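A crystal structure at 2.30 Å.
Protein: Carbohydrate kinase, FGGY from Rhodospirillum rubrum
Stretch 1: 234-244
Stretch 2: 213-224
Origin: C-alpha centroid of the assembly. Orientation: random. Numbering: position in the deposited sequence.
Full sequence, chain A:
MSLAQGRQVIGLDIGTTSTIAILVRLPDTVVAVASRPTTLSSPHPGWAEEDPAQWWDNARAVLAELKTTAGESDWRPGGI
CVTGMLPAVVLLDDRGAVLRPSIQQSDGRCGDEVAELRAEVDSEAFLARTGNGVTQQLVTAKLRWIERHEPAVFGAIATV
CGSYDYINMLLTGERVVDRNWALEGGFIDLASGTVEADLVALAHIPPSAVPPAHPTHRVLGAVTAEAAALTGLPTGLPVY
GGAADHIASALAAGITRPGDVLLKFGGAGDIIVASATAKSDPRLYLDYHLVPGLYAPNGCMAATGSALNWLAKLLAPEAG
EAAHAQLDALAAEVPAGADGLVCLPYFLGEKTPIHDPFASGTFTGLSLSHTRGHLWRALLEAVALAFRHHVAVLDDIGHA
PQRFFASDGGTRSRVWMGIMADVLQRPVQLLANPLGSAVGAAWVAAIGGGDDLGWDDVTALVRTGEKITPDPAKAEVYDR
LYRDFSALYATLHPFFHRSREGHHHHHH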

# COMPACT_ATOMS: atom_id res chain seq x y z
N PRO A 234 -26.77 11.54 -3.15
CA PRO A 234 -28.08 11.37 -3.78
C PRO A 234 -28.56 9.94 -3.61
O PRO A 234 -27.76 9.01 -3.64
CB PRO A 234 -27.80 11.64 -5.28
CG PRO A 234 -26.52 12.38 -5.32
CD PRO A 234 -25.72 11.93 -4.10
N THR A 235 -29.85 9.77 -3.41
CA THR A 235 -30.40 8.43 -3.34
C THR A 235 -30.09 7.65 -4.63
O THR A 235 -30.13 8.20 -5.73
CB THR A 235 -31.90 8.51 -3.11
OG1 THR A 235 -32.14 9.21 -1.88
CG2 THR A 235 -32.50 7.12 -3.02
N GLY A 236 -29.77 6.36 -4.52
CA GLY A 236 -29.53 5.58 -5.72
C GLY A 236 -28.20 5.78 -6.45
O GLY A 236 -27.93 5.11 -7.41
N LEU A 237 -27.36 6.69 -5.96
CA LEU A 237 -26.02 6.86 -6.50
C LEU A 237 -25.28 5.54 -6.69
O LEU A 237 -25.09 4.79 -5.71
CB LEU A 237 -25.18 7.71 -5.56
CG LEU A 237 -23.90 8.19 -6.22
CD1 LEU A 237 -24.30 9.16 -7.32
CD2 LEU A 237 -22.89 8.88 -5.23
N PRO A 238 -24.80 5.28 -7.91
CA PRO A 238 -24.00 4.06 -8.08
C PRO A 238 -22.76 4.00 -7.19
O PRO A 238 -21.96 4.95 -7.13
CB PRO A 238 -23.59 4.10 -9.55
CG PRO A 238 -24.66 4.95 -10.18
CD PRO A 238 -24.98 6.01 -9.18
N VAL A 239 -22.59 2.86 -6.53
CA VAL A 239 -21.39 2.61 -5.76
C VAL A 239 -20.60 1.45 -6.35
O VAL A 239 -21.14 0.37 -6.53
CB VAL A 239 -21.73 2.25 -4.32
CG1 VAL A 239 -20.45 2.02 -3.52
CG2 VAL A 239 -22.58 3.36 -3.69
N TYR A 240 -19.33 1.68 -6.64
CA TYR A 240 -18.44 0.70 -7.26
C TYR A 240 -17.82 -0.25 -6.25
O TYR A 240 -18.01 -0.07 -5.04
CB TYR A 240 -17.35 1.42 -8.07
CG TYR A 240 -17.98 1.98 -9.31
CD1 TYR A 240 -18.52 3.27 -9.33
CD2 TYR A 240 -18.16 1.17 -10.43
CE1 TYR A 240 -19.15 3.76 -10.45
CE2 TYR A 240 -18.80 1.63 -11.55
CZ TYR A 240 -19.29 2.92 -11.56
OH TYR A 240 -19.92 3.36 -12.70
N GLY A 241 -17.15 -1.28 -6.74
CA GLY A 241 -16.43 -2.18 -5.87
C GLY A 241 -15.44 -1.39 -5.02
O GLY A 241 -14.87 -0.40 -5.48
N GLY A 242 -15.24 -1.81 -3.78
CA GLY A 242 -14.18 -1.20 -2.99
C GLY A 242 -12.80 -1.49 -3.56
O GLY A 242 -12.57 -2.53 -4.19
N ALA A 243 -11.89 -0.58 -3.29
CA ALA A 243 -10.60 -0.54 -3.90
C ALA A 243 -9.54 -0.64 -2.86
O ALA A 243 -9.60 0.01 -1.89
CB ALA A 243 -10.46 0.71 -4.66
N ALA A 244 -8.56 -1.48 -3.06
CA ALA A 244 -7.44 -1.54 -2.17
C ALA A 244 -6.57 -0.25 -2.18
O ALA A 244 -6.13 0.13 -3.17
CB ALA A 244 -6.62 -2.73 -2.47
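Stretch 2, residues 213-224: AHPTHRVLGAVT

Stretch 2 runs antiparallel to stretch 1: strand 219-222 lies beside the strand around 238-240 with 146° between their N-to-C directions and axes 4.4 Å apart at closest approach. Val223, which covers the most surface, anchors the far end. Val223 N donates to Leu237 O (2.9 Å) and Val223 O accepts from Gly236 N (2.7 Å), gripping the type II turn Pro234-Leu237, while its side chain, in the t rotamer, leaves CA toward stretch 1 and sets Val223 CG2 3.7 Å from both Leu237 CB and Val239 CG2. Val239, the next center, pairs with Gly221: Val239 N donates to Gly221 O (2.8 Å), and Val239 O accepts from Gly221 N (3.1 Å) and Leu220 N (2.7 Å). That doubled acceptance marks a beta bulge, where the register shifts by one and Tyr240 falls beside Val219, CE2 to CG2 3.7 Å. Beyond it the type I turn Pro215-Arg218 folds stretch 2 around Gly241, whose N donates to Arg218 O (3.0 Å) and whose CA meets the edge of the His214 ring at CD2 (3.3 Å); a CB there would clash with His214 CD2 and Thr216 CA. Thr216 closes the contact, OG1 donating to Gly242 O (2.8 Å) and CG2 resting 3.8 Å from Ala243 CB.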

# COMPACT_ATOMS: atom_id res chain seq x y z
N ALA A 213 -16.60 -12.49 -3.10
CA ALA A 213 -15.67 -11.47 -3.59
C ALA A 213 -16.26 -10.68 -4.76
O ALA A 213 -17.08 -11.19 -5.55
CB ALA A 213 -14.33 -12.08 -3.97
N HIS A 214 -15.84 -9.43 -4.88
CA HIS A 214 -16.36 -8.55 -5.93
C HIS A 214 -15.21 -7.74 -6.50
O HIS A 214 -14.39 -7.22 -5.73
CB HIS A 214 -17.42 -7.62 -5.34
CG HIS A 214 -17.88 -6.53 -6.27
ND1 HIS A 214 -18.99 -6.65 -7.07
CD2 HIS A 214 -17.38 -5.29 -6.50
CE1 HIS A 214 -19.16 -5.54 -7.76
NE2 HIS A 214 -18.21 -4.69 -7.41
N PRO A 215 -15.14 -7.62 -7.84
CA PRO A 215 -13.99 -6.90 -8.41
C PRO A 215 -14.24 -5.41 -8.41
O PRO A 215 -15.32 -4.95 -8.78
CB PRO A 215 -13.93 -7.42 -9.85
CG PRO A 215 -15.34 -7.95 -10.14
CD PRO A 215 -16.15 -7.92 -8.87
N THR A 216 -13.23 -4.65 -8.02
CA THR A 216 -13.35 -3.21 -7.88
C THR A 216 -14.08 -2.48 -9.01
O THR A 216 -14.96 -1.64 -8.75
CB THR A 216 -11.96 -2.60 -7.73
OG1 THR A 216 -11.31 -3.18 -6.60
CG2 THR A 216 -12.06 -1.11 -7.55
N HIS A 217 -13.72 -2.76 -10.26
CA HIS A 217 -14.22 -1.96 -11.38
C HIS A 217 -15.73 -2.11 -11.67
O HIS A 217 -16.33 -1.23 -12.31
CB HIS A 217 -13.43 -2.27 -12.64
CG HIS A 217 -13.66 -3.65 -13.17
ND1 HIS A 217 -13.03 -4.77 -12.65
CD2 HIS A 217 -14.48 -4.11 -14.15
CE1 HIS A 217 -13.44 -5.85 -13.31
NE2 HIS A 217 -14.33 -5.47 -14.21
N ARG A 218 -16.34 -3.20 -11.22
CA ARG A 218 -17.76 -3.42 -11.46
C ARG A 218 -18.61 -2.68 -10.43
O ARG A 218 -18.19 -2.54 -9.28
CB ARG A 218 -18.11 -4.89 -11.36
CG ARG A 218 -17.70 -5.75 -12.52
CD ARG A 218 -18.38 -7.11 -12.36
NE ARG A 218 -17.62 -8.16 -13.01
CZ ARG A 218 -17.63 -9.44 -12.64
NH1 ARG A 218 -18.38 -9.84 -11.60
NH2 ARG A 218 -16.88 -10.31 -13.32
N VAL A 219 -19.80 -2.25 -10.83
CA VAL A 219 -20.74 -1.60 -9.93
C VAL A 219 -21.13 -2.60 -8.85
O VAL A 219 -21.47 -3.74 -9.16
CB VAL A 219 -22.04 -1.12 -10.66
CG1 VAL A 219 -22.73 -0.05 -9.86
CG2 VAL A 219 -21.73 -0.58 -12.01
N LEU A 220 -21.08 -2.16 -7.60
CA LEU A 220 -21.40 -3.00 -6.44
C LEU A 220 -22.88 -2.88 -6.01
O LEU A 220 -23.52 -3.87 -5.64
CB LEU A 220 -20.43 -2.67 -5.28
CG LEU A 220 -20.88 -2.94 -3.84
CD1 LEU A 220 -21.28 -4.40 -3.71
CD2 LEU A 220 -19.81 -2.62 -2.81
N GLY A 221 -23.41 -1.66 -6.05
CA GLY A 221 -24.81 -1.43 -5.73
C GLY A 221 -25.10 0.05 -5.80
O GLY A 221 -24.43 0.79 -6.49
N ALA A 222 -26.12 0.49 -5.09
CA ALA A 222 -26.50 1.89 -5.11
C ALA A 222 -26.68 2.39 -3.67
O ALA A 222 -27.01 1.61 -2.79
CB ALA A 222 -27.78 2.05 -5.88
N VAL A 223 -26.46 3.68 -3.45
CA VAL A 223 -26.68 4.32 -2.15
C VAL A 223 -28.16 4.23 -1.80
O VAL A 223 -29.02 4.64 -2.57
CB VAL A 223 -26.28 5.82 -2.16
CG1 VAL A 223 -26.78 6.55 -0.92
CG2 VAL A 223 -24.77 5.97 -2.27
N THR A 224 -28.44 3.71 -0.62
CA THR A 224 -29.79 3.50 -0.17
C THR A 224 -30.40 4.77 0.40
O THR A 224 -29.74 5.81 0.52
CB THR A 224 -29.82 2.48 0.94
OG1 THR A 224 -29.00 2.97 2.01
CG2 THR A 224 -29.28 1.16 0.45
O HOH W 1 -14.18 -4.66 -4.95
O HOH W 2 -8.92 -3.73 -4.94